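Local coordinates for probable chemoreceptor (Methyl-accepting chemotaxis) transmembrane protein (Rhizobium meliloti, PDB 6D8V) that probably serves as a transmembrane chemoreceptor that senses quaternary ammonium compounds such as 1,1-dimethyl-prolinium and directs bacterial chemotaxis, at residues 24-29 with 253-258; 136-141 with 196-201. All blocks are in the same frame, centred on the assembly; numbering follows the deposited sequence.

Interaction 1 joins the N-terminal helix to the loop after strand 243-254, interaction 2 joins 136-141 to the turn after strand 191-195, and their centres lie 15 Å apart. Interaction 2 is nested within the loop that interaction 1 closes. I136 links them directly: its CG2 packs 3.5 Å from V257 CG2, and its CD1 lies 3.9 Å from L254 CD1. The end of strand 243-254 and the turn after it thus face the long helix 2-45 in interaction 1 and strand 135-136 at the start of interaction 2. The dimethyl-prolinium pocket belongs to the first sensor module and is reached through segment 136-141, whose Y140 lines it; segment 24-29 contributes no residue to the pocket.

Interaction 1: residues 24-29 with 253-258; sequences GSVGEL and SLPDVN
V26 and G27, on one turn of helix 2-45, face L254 and P255 where strand 243-254 gives way to a turn, and the backbones come closest at G27 and P255, whose CA atoms are 5.2 Å apart. The proline ring lies against bare helix backbone. Its CG is 3.8 Å from G27 CA, and its CD is equally close to G27 N, while CB also reaches the glycine CA. All three ring methylenes therefore rest on a residue that has no side chain to hold the turn off, and the contact is one of van der Waals packing.

Beside this, V26 points at the other segment and spreads its two methyls over different partners. Its chi1 of 167° sets CG1 anti to the backbone N, and this branch meets P255 CD at 4.3 Å. The other branch, CG2, meets L254 CD2 at the same distance. V26 also touches I154 of strand 149-160, so the valine fills the place where the helix, the first sheet and the end of the second sheet converge. D256 takes a more marginal part: its OD2 stands 4.1 Å from G27 O, a proximity of two acceptors, and its side chain also touches Y156. Within the helix, the bond from E28 N to G24 O (2.9 Å) continues the regular pattern past the contact. V26 and L254 are buried, while P255 and D256 are exposed.

Strand 243-254, the turn and strand 259-268 form a beta hairpin, and its tip leans on the middle of the long N-terminal helix. A long helix running beside two successive alpha/beta modules is the layout of double Cache-type sensor domains, with which this contact is consistent.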
ATOM      1  N   GLY A  24      -6.042 -10.494   2.404  1.00 60.48           N
ATOM      2  CA  GLY A  24      -6.211 -10.586   3.843  1.00 55.06           C
ATOM      3  C   GLY A  24      -5.301  -9.636   4.587  1.00 42.41           C
ATOM      4  O   GLY A  24      -5.750  -8.824   5.400  1.00 62.03           O
ATOM      5  N   SER A  25      -3.996  -9.720   4.317  1.00 58.98           N
ATOM      6  CA  SER A  25      -3.055  -8.781   4.914  1.00 52.35           C
ATOM      7  C   SER A  25      -3.509  -7.333   4.718  1.00 65.90           C
ATOM      8  O   SER A  25      -3.532  -6.551   5.680  1.00 64.50           O
ATOM      9  CB  SER A  25      -1.660  -9.004   4.331  1.00 67.59           C
ATOM     10  OG  SER A  25      -1.282 -10.364   4.430  1.00 61.71           O
ATOM     11  N   VAL A  26      -3.899  -6.965   3.488  1.00 47.45           N
ATOM     12  CA  VAL A  26      -4.355  -5.599   3.221  1.00 51.85           C
ATOM     13  C   VAL A  26      -5.576  -5.265   4.068  1.00 68.50           C
ATOM     14  O   VAL A  26      -5.611  -4.240   4.764  1.00 62.94           O
ATOM     15  CB  VAL A  26      -4.659  -5.400   1.726  1.00 59.07           C
ATOM     16  CG1 VAL A  26      -5.435  -4.098   1.543  1.00 44.16           C
ATOM     17  CG2 VAL A  26      -3.368  -5.344   0.915  1.00 51.92           C
ATOM     18  N   GLY A  27      -6.614  -6.111   3.992  1.00 48.23           N
ATOM     19  CA  GLY A  27      -7.838  -5.850   4.738  1.00 46.21           C
ATOM     20  C   GLY A  27      -7.590  -5.682   6.227  1.00 59.20           C
ATOM     21  O   GLY A  27      -8.210  -4.840   6.887  1.00 74.86           O
ATOM     22  N   GLU A  28      -6.658  -6.471   6.771  1.00 55.24           N
ATOM     23  CA  GLU A  28      -6.351  -6.388   8.198  1.00 52.12           C
ATOM     24  C   GLU A  28      -5.674  -5.065   8.544  1.00 64.51           C
ATOM     25  O   GLU A  28      -5.974  -4.464   9.587  1.00 54.59           O
ATOM     26  CB  GLU A  28      -5.481  -7.574   8.628  1.00 59.60           C
ATOM     27  CG  GLU A  28      -6.248  -8.887   8.716  1.00 87.51           C
ATOM     28  CD  GLU A  28      -5.396 -10.037   9.212  1.00108.62           C
ATOM     29  OE1 GLU A  28      -5.084 -10.942   8.410  1.00120.84           O
ATOM     30  OE2 GLU A  28      -5.043 -10.037  10.407  1.00119.49           O
ATOM     31  N   LEU A  29      -4.761  -4.590   7.679  1.00 60.13           N
ATOM     32  CA  LEU A  29      -4.163  -3.273   7.898  1.00 49.10           C
ATOM     33  C   LEU A  29      -5.191  -2.171   7.701  1.00 62.63           C
ATOM     34  O   LEU A  29      -5.257  -1.228   8.499  1.00 71.77           O
ATOM     35  CB  LEU A  29      -2.969  -3.039   6.965  1.00 59.03           C
ATOM     36  CG  LEU A  29      -1.683  -3.819   7.223  1.00 67.35           C
ATOM     37  CD1 LEU A  29      -0.528  -3.254   6.386  1.00 58.10           C
ATOM     38  CD2 LEU A  29      -1.328  -3.818   8.702  1.00 53.42           C
ATOM     39  N   SER A 253      -9.895  -8.145  -5.900  1.00 68.81           N
ATOM     40  CA  SER A 253     -10.313  -6.947  -5.178  1.00 72.23           C
ATOM     41  C   SER A 253      -9.697  -6.878  -3.788  1.00 62.97           C
ATOM     42  O   SER A 253      -9.610  -7.884  -3.076  1.00 59.48           O
ATOM     43  CB  SER A 253     -11.835  -6.902  -5.046  1.00 62.30           C
ATOM     44  OG  SER A 253     -12.433  -6.434  -6.240  1.00 81.78           O
ATOM     45  N   LEU A 254      -9.345  -5.711  -3.363  1.00 69.01           N
ATOM     46  CA  LEU A 254      -8.722  -5.583  -2.110  1.00 59.07           C
ATOM     47  C   LEU A 254      -9.817  -5.160  -1.266  1.00 79.72           C
ATOM     48  O   LEU A 254     -10.655  -4.483  -1.741  1.00102.37           O
ATOM     49  CB  LEU A 254      -7.746  -4.470  -2.152  1.00 55.88           C
ATOM     50  CG  LEU A 254      -6.521  -4.614  -2.991  1.00 56.81           C
ATOM     51  CD1 LEU A 254      -5.711  -3.431  -2.688  1.00 45.42           C
ATOM     52  CD2 LEU A 254      -5.796  -5.823  -2.578  1.00 54.69           C
ATOM     53  N   PRO A 255      -9.811  -5.627   0.052  1.00 70.95           N
ATOM     54  CA  PRO A 255     -11.057  -5.466   0.733  1.00 54.60           C
ATOM     55  C   PRO A 255     -11.696  -4.175   0.988  1.00104.20           C
ATOM     56  O   PRO A 255     -12.850  -4.148   0.610  1.00158.02           O
ATOM     57  CB  PRO A 255     -10.673  -5.875   2.088  1.00 52.33           C
ATOM     58  CG  PRO A 255     -10.010  -7.080   1.832  1.00 64.96           C
ATOM     59  CD  PRO A 255      -8.984  -6.477   1.018  1.00 71.27           C
ATOM     60  N   ASP A 256     -11.085  -3.161   1.553  1.00 63.78           N
ATOM     61  CA  ASP A 256     -11.897  -2.047   1.988  1.00 65.27           C
ATOM     62  C   ASP A 256     -11.633  -0.757   1.346  1.00 59.21           C
ATOM     63  O   ASP A 256     -12.299   0.164   1.587  1.00 69.86           O
ATOM     64  CB  ASP A 256     -11.769  -1.876   3.460  1.00 94.67           C
ATOM     65  CG  ASP A 256     -12.303  -3.021   4.223  1.00114.22           C
ATOM     66  OD1 ASP A 256     -13.375  -3.469   3.878  1.00110.13           O
ATOM     67  OD2 ASP A 256     -11.684  -3.472   5.190  1.00128.22           O
ATOM     68  N   VAL A 257     -10.629  -0.722   0.512  1.00 70.71           N
ATOM     69  CA  VAL A 257      -9.994   0.465   0.011  1.00 69.37           C
ATOM     70  C   VAL A 257     -10.329   0.701  -1.402  1.00 79.24           C
ATOM     71  O   VAL A 257      -9.751   1.445  -2.077  1.00 97.71           O
ATOM     72  CB  VAL A 257      -8.535   0.309   0.094  1.00 75.73           C
ATOM     73  CG1 VAL A 257      -8.167   0.158   1.503  1.00 64.76           C
ATOM     74  CG2 VAL A 257      -8.141  -0.938  -0.578  1.00 68.49           C
ATOM     75  N   ASN A 258     -11.293   0.010  -1.863  1.00 69.55           N
ATOM     76  CA  ASN A 258     -11.842   0.297  -3.187  1.00 73.74           C
ATOM     77  C   ASN A 258     -10.746   0.300  -4.258  1.00 87.11           C
ATOM     78  O   ASN A 258     -10.355   1.336  -4.804  1.00 87.08           O
ATOM     79  CB  ASN A 258     -12.597   1.628  -3.177  1.00 76.48           C
ATOM     80  CG  ASN A 258     -13.311   1.901  -4.488  1.00 85.29           C
ATOM     81  OD1 ASN A 258     -13.892   1.000  -5.097  1.00 89.86           O
ATOM     82  ND2 ASN A 258     -13.257   3.150  -4.938  1.00 90.02           N
TER

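Interaction 2: residues 136-141 with 196-201; sequences ITQPYL and SQSGKW. With PBE (1,1-dimethyl-prolinium), chain C.
Q138 is bent at chi2 (-70°), with a chi1 of -71° placing CG beside its own backbone N, and so meets the turn at S196. Q197 is bent at chi2 as well, and the two glutamines reach toward each other tip to tip, with their amide planes stacked only 6° apart. Q138 NE2 lies 3.4 Å from Q197 CB, so CB of Q197 also borders the amide. The polar end of Q197 is held from outside, its OE1 being hydrogen-bonded to W261 NE1.

At the other end of the Q138 amide, S196 OG donates a hydrogen bond to OE1; the modelled length of 2.5 Å is very short and, at this resolution, is not to be read as unusual strength. The same hydroxyl accepts from K200 N at 3.1 Å and, weakly, from S198 N, so it sits inside the type I turn S196-G199 while gripping the glutamine. K200 crosses Q138 at about a right angle, bringing CG to 3.5 Å from OE1 and NZ to 3.7 Å from Q138 CB. P139 packs its ring methylenes beside this: CD rests on S196 CB at 3.9 Å, and CG faces K200 CB.

E123 OE1 accepts from Q138 N; T137 OG1 donates to Q138 O and is also hydrogen-bonded to S153 N. Two residues after Q138, Y140 presents its ring edge to dimethyl-prolinium, with OH 3.5 Å from ligand CA and itself hydrogen-bonded to S153 OG. The inter-module contact is thus a polar one between amide and hydroxyl, with stacked amides, flanked by proline and lysine methylenes and carried on the same short segment as the pocket residue Y140.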
ATOM      1  N   ILE A 136      -6.460   3.530  -0.996  1.00 61.96           N
ATOM      2  CA  ILE A 136      -5.109   2.990  -1.113  1.00 68.99           C
ATOM      3  C   ILE A 136      -4.423   3.617  -2.329  1.00 71.99           C
ATOM      4  O   ILE A 136      -5.039   3.804  -3.382  1.00 76.11           O
ATOM      5  CB  ILE A 136      -5.140   1.449  -1.206  1.00 73.89           C
ATOM      6  CG1 ILE A 136      -3.722   0.876  -1.108  1.00 80.79           C
ATOM      7  CG2 ILE A 136      -5.845   0.982  -2.477  1.00 52.06           C
ATOM      8  CD1 ILE A 136      -3.687  -0.629  -0.884  1.00 65.11           C
ATOM      9  N   THR A 137      -3.143   3.939  -2.183  1.00 73.62           N
ATOM     10  CA  THR A 137      -2.440   4.761  -3.159  1.00 75.30           C
ATOM     11  C   THR A 137      -1.700   3.917  -4.192  1.00 65.34           C
ATOM     12  O   THR A 137      -1.341   2.761  -3.965  1.00 68.92           O
ATOM     13  CB  THR A 137      -1.429   5.687  -2.474  1.00 72.45           C
ATOM     14  OG1 THR A 137      -0.329   4.912  -1.973  1.00 74.90           O
ATOM     15  CG2 THR A 137      -2.076   6.445  -1.331  1.00 67.74           C
ATOM     16  N   GLN A 138      -1.468   4.524  -5.344  1.00 73.64           N
ATOM     17  CA  GLN A 138      -0.509   3.968  -6.274  1.00 71.17           C
ATOM     18  C   GLN A 138       0.871   4.013  -5.630  1.00 74.46           C
ATOM     19  O   GLN A 138       1.152   4.879  -4.794  1.00 67.12           O
ATOM     20  CB  GLN A 138      -0.503   4.734  -7.600  1.00 83.63           C
ATOM     21  CG  GLN A 138      -1.738   4.516  -8.467  1.00101.33           C
ATOM     22  CD  GLN A 138      -1.814   3.118  -9.058  1.00100.33           C
ATOM     23  OE1 GLN A 138      -0.852   2.355  -9.006  1.00103.60           O
ATOM     24  NE2 GLN A 138      -2.966   2.778  -9.624  1.00 94.05           N
ATOM     25  N   PRO A 139       1.745   3.082  -5.995  1.00 70.63           N
ATOM     26  CA  PRO A 139       3.066   3.042  -5.367  1.00 55.35           C
ATOM     27  C   PRO A 139       3.811   4.351  -5.570  1.00 71.70           C
ATOM     28  O   PRO A 139       3.864   4.893  -6.679  1.00 67.92           O
ATOM     29  CB  PRO A 139       3.751   1.860  -6.064  1.00 66.24           C
ATOM     30  CG  PRO A 139       3.009   1.671  -7.317  1.00 66.34           C
ATOM     31  CD  PRO A 139       1.598   2.058  -7.039  1.00 74.02           C
ATOM     32  N   TYR A 140       4.378   4.862  -4.478  1.00 62.49           N
ATOM     33  CA  TYR A 140       5.078   6.137  -4.510  1.00 60.41           C
ATOM     34  C   TYR A 140       6.267   6.065  -3.568  1.00 78.82           C
ATOM     35  O   TYR A 140       6.290   5.265  -2.623  1.00 89.11           O
ATOM     36  CB  TYR A 140       4.163   7.306  -4.121  1.00 72.20           C
ATOM     37  CG  TYR A 140       3.812   7.316  -2.648  1.00 83.21           C
ATOM     38  CD1 TYR A 140       2.809   6.495  -2.150  1.00 83.78           C
ATOM     39  CD2 TYR A 140       4.489   8.134  -1.756  1.00 87.11           C
ATOM     40  CE1 TYR A 140       2.488   6.488  -0.811  1.00 77.88           C
ATOM     41  CE2 TYR A 140       4.174   8.138  -0.412  1.00 77.86           C
ATOM     42  CZ  TYR A 140       3.173   7.313   0.057  1.00 75.49           C
ATOM     43  OH  TYR A 140       2.854   7.309   1.400  1.00 64.58           O
ATOM     44  N   LEU A 141       7.255   6.913  -3.842  1.00 72.54           N
ATOM     45  CA  LEU A 141       8.436   7.010  -3.002  1.00 73.06           C
ATOM     46  C   LEU A 141       8.148   7.917  -1.812  1.00 79.85           C
ATOM     47  O   LEU A 141       7.872   9.107  -1.988  1.00 83.72           O
ATOM     48  CB  LEU A 141       9.618   7.550  -3.808  1.00 64.54           C
ATOM     49  CG  LEU A 141      10.815   7.993  -2.968  1.00 74.42           C
ATOM     50  CD1 LEU A 141      11.394   6.811  -2.203  1.00 76.14           C
ATOM     51  CD2 LEU A 141      11.904   8.682  -3.783  1.00 69.17           C
ATOM     52  N   SER A 196      -0.385  -2.996  -9.699  1.00 76.59           N
ATOM     53  CA  SER A 196      -1.264  -2.138  -8.917  1.00 73.69           C
ATOM     54  C   SER A 196      -2.601  -1.929  -9.624  1.00 77.51           C
ATOM     55  O   SER A 196      -2.900  -2.535 -10.657  1.00 63.44           O
ATOM     56  CB  SER A 196      -0.602  -0.790  -8.649  1.00 72.52           C
ATOM     57  OG  SER A 196      -0.677   0.042  -9.798  1.00 73.08           O
ATOM     58  N   GLN A 197      -3.405  -1.025  -9.057  1.00 85.95           N
ATOM     59  CA  GLN A 197      -4.719  -0.681  -9.591  1.00 70.44           C
ATOM     60  C   GLN A 197      -4.666  -0.240 -11.050  1.00 75.89           C
ATOM     61  O   GLN A 197      -5.641  -0.420 -11.792  1.00 59.92           O
ATOM     62  CB  GLN A 197      -5.318   0.435  -8.739  1.00 61.05           C
ATOM     63  CG  GLN A 197      -5.171   0.221  -7.240  1.00 75.93           C
ATOM     64  CD  GLN A 197      -3.962   0.915  -6.643  1.00 79.02           C
ATOM     65  OE1 GLN A 197      -2.912   0.297  -6.445  1.00100.78           O
ATOM     66  NE2 GLN A 197      -4.109   2.203  -6.331  1.00 77.78           N
ATOM     67  N   SER A 198      -3.562   0.379 -11.468  1.00 77.68           N
ATOM     68  CA  SER A 198      -3.422   0.893 -12.822  1.00 71.57           C
ATOM     69  C   SER A 198      -2.380   0.126 -13.619  1.00 74.71           C
ATOM     70  O   SER A 198      -1.990   0.567 -14.709  1.00 83.33           O
ATOM     71  CB  SER A 198      -3.077   2.381 -12.789  1.00 76.73           C
ATOM     72  OG  SER A 198      -1.880   2.610 -12.070  1.00 85.87           O
ATOM     73  N   GLY A 199      -1.918  -1.011 -13.103  1.00 75.87           N
ATOM     74  CA  GLY A 199      -0.913  -1.782 -13.797  1.00 77.90           C
ATOM     75  C   GLY A 199       0.513  -1.352 -13.534  1.00 77.63           C
ATOM     76  O   GLY A 199       1.410  -1.746 -14.284  1.00 70.35           O
ATOM     77  N   LYS A 200       0.751  -0.538 -12.510  1.00 82.38           N
ATOM     78  CA  LYS A 200       2.113  -0.225 -12.107  1.00 72.27           C
ATOM     79  C   LYS A 200       2.711  -1.425 -11.372  1.00 70.15           C
ATOM     80  O   LYS A 200       1.991  -2.213 -10.744  1.00 71.15           O
ATOM     81  CB  LYS A 200       2.133   1.014 -11.200  1.00 66.52           C
ATOM     82  CG  LYS A 200       1.354   2.231 -11.694  1.00 63.74           C
ATOM     83  CD  LYS A 200       2.294   3.286 -12.250  1.00 82.67           C
ATOM     84  CE  LYS A 200       1.678   4.686 -12.244  1.00 77.95           C
ATOM     85  NZ  LYS A 200       1.262   5.121 -10.872  1.00 90.04           N
ATOM     86  N   TRP A 201       4.041  -1.554 -11.448  1.00 58.29           N
ATOM     87  CA  TRP A 201       4.749  -2.671 -10.822  1.00 54.97           C
ATOM     88  C   TRP A 201       4.833  -2.456  -9.313  1.00 63.03           C
ATOM     89  O   TRP A 201       5.426  -1.471  -8.856  1.00 82.77           O
ATOM     90  CB  TRP A 201       6.150  -2.828 -11.400  1.00 58.14           C
ATOM     91  CG  TRP A 201       6.232  -3.428 -12.772  1.00 74.76           C
ATOM     92  CD1 TRP A 201       6.287  -2.752 -13.964  1.00 73.05           C
ATOM     93  CD2 TRP A 201       6.317  -4.824 -13.100  1.00 76.73           C
ATOM     94  NE1 TRP A 201       6.395  -3.642 -15.013  1.00 76.64           N
ATOM     95  CE2 TRP A 201       6.411  -4.918 -14.512  1.00 82.69           C
ATOM     96  CE3 TRP A 201       6.322  -6.000 -12.343  1.00 56.23           C
ATOM     97  CZ2 TRP A 201       6.502  -6.146 -15.177  1.00 58.64           C
ATOM     98  CZ3 TRP A 201       6.417  -7.219 -13.009  1.00 69.08           C
ATOM     99  CH2 TRP A 201       6.508  -7.278 -14.409  1.00 64.54           C
TER
HETATM  100  N   PBE C 402       4.099   9.168   4.561  1.00102.12           N
HETATM  101  CD  PBE C 402       2.795   9.138   4.480  1.00 91.91           C
HETATM  102  CA  PBE C 402       4.469   9.769   3.215  1.00106.11           C
HETATM  103  CB  PBE C 402       3.410  10.936   3.087  1.00111.80           C
HETATM  104  CG  PBE C 402       2.383  10.510   3.685  1.00 95.38           C
HETATM  105  CE  PBE C 402       4.512  10.023   5.694  1.00110.08           C
HETATM  106  CF  PBE C 402       4.642   7.802   4.696  1.00 91.79           C
HETATM  107  C   PBE C 402       5.822  10.258   3.074  1.00 93.14           C
HETATM  108  O   PBE C 402       6.093  11.054   2.133  1.00 98.64           O
HETATM  109  OXT PBE C 402       6.737   9.883   3.853  1.00 97.76           O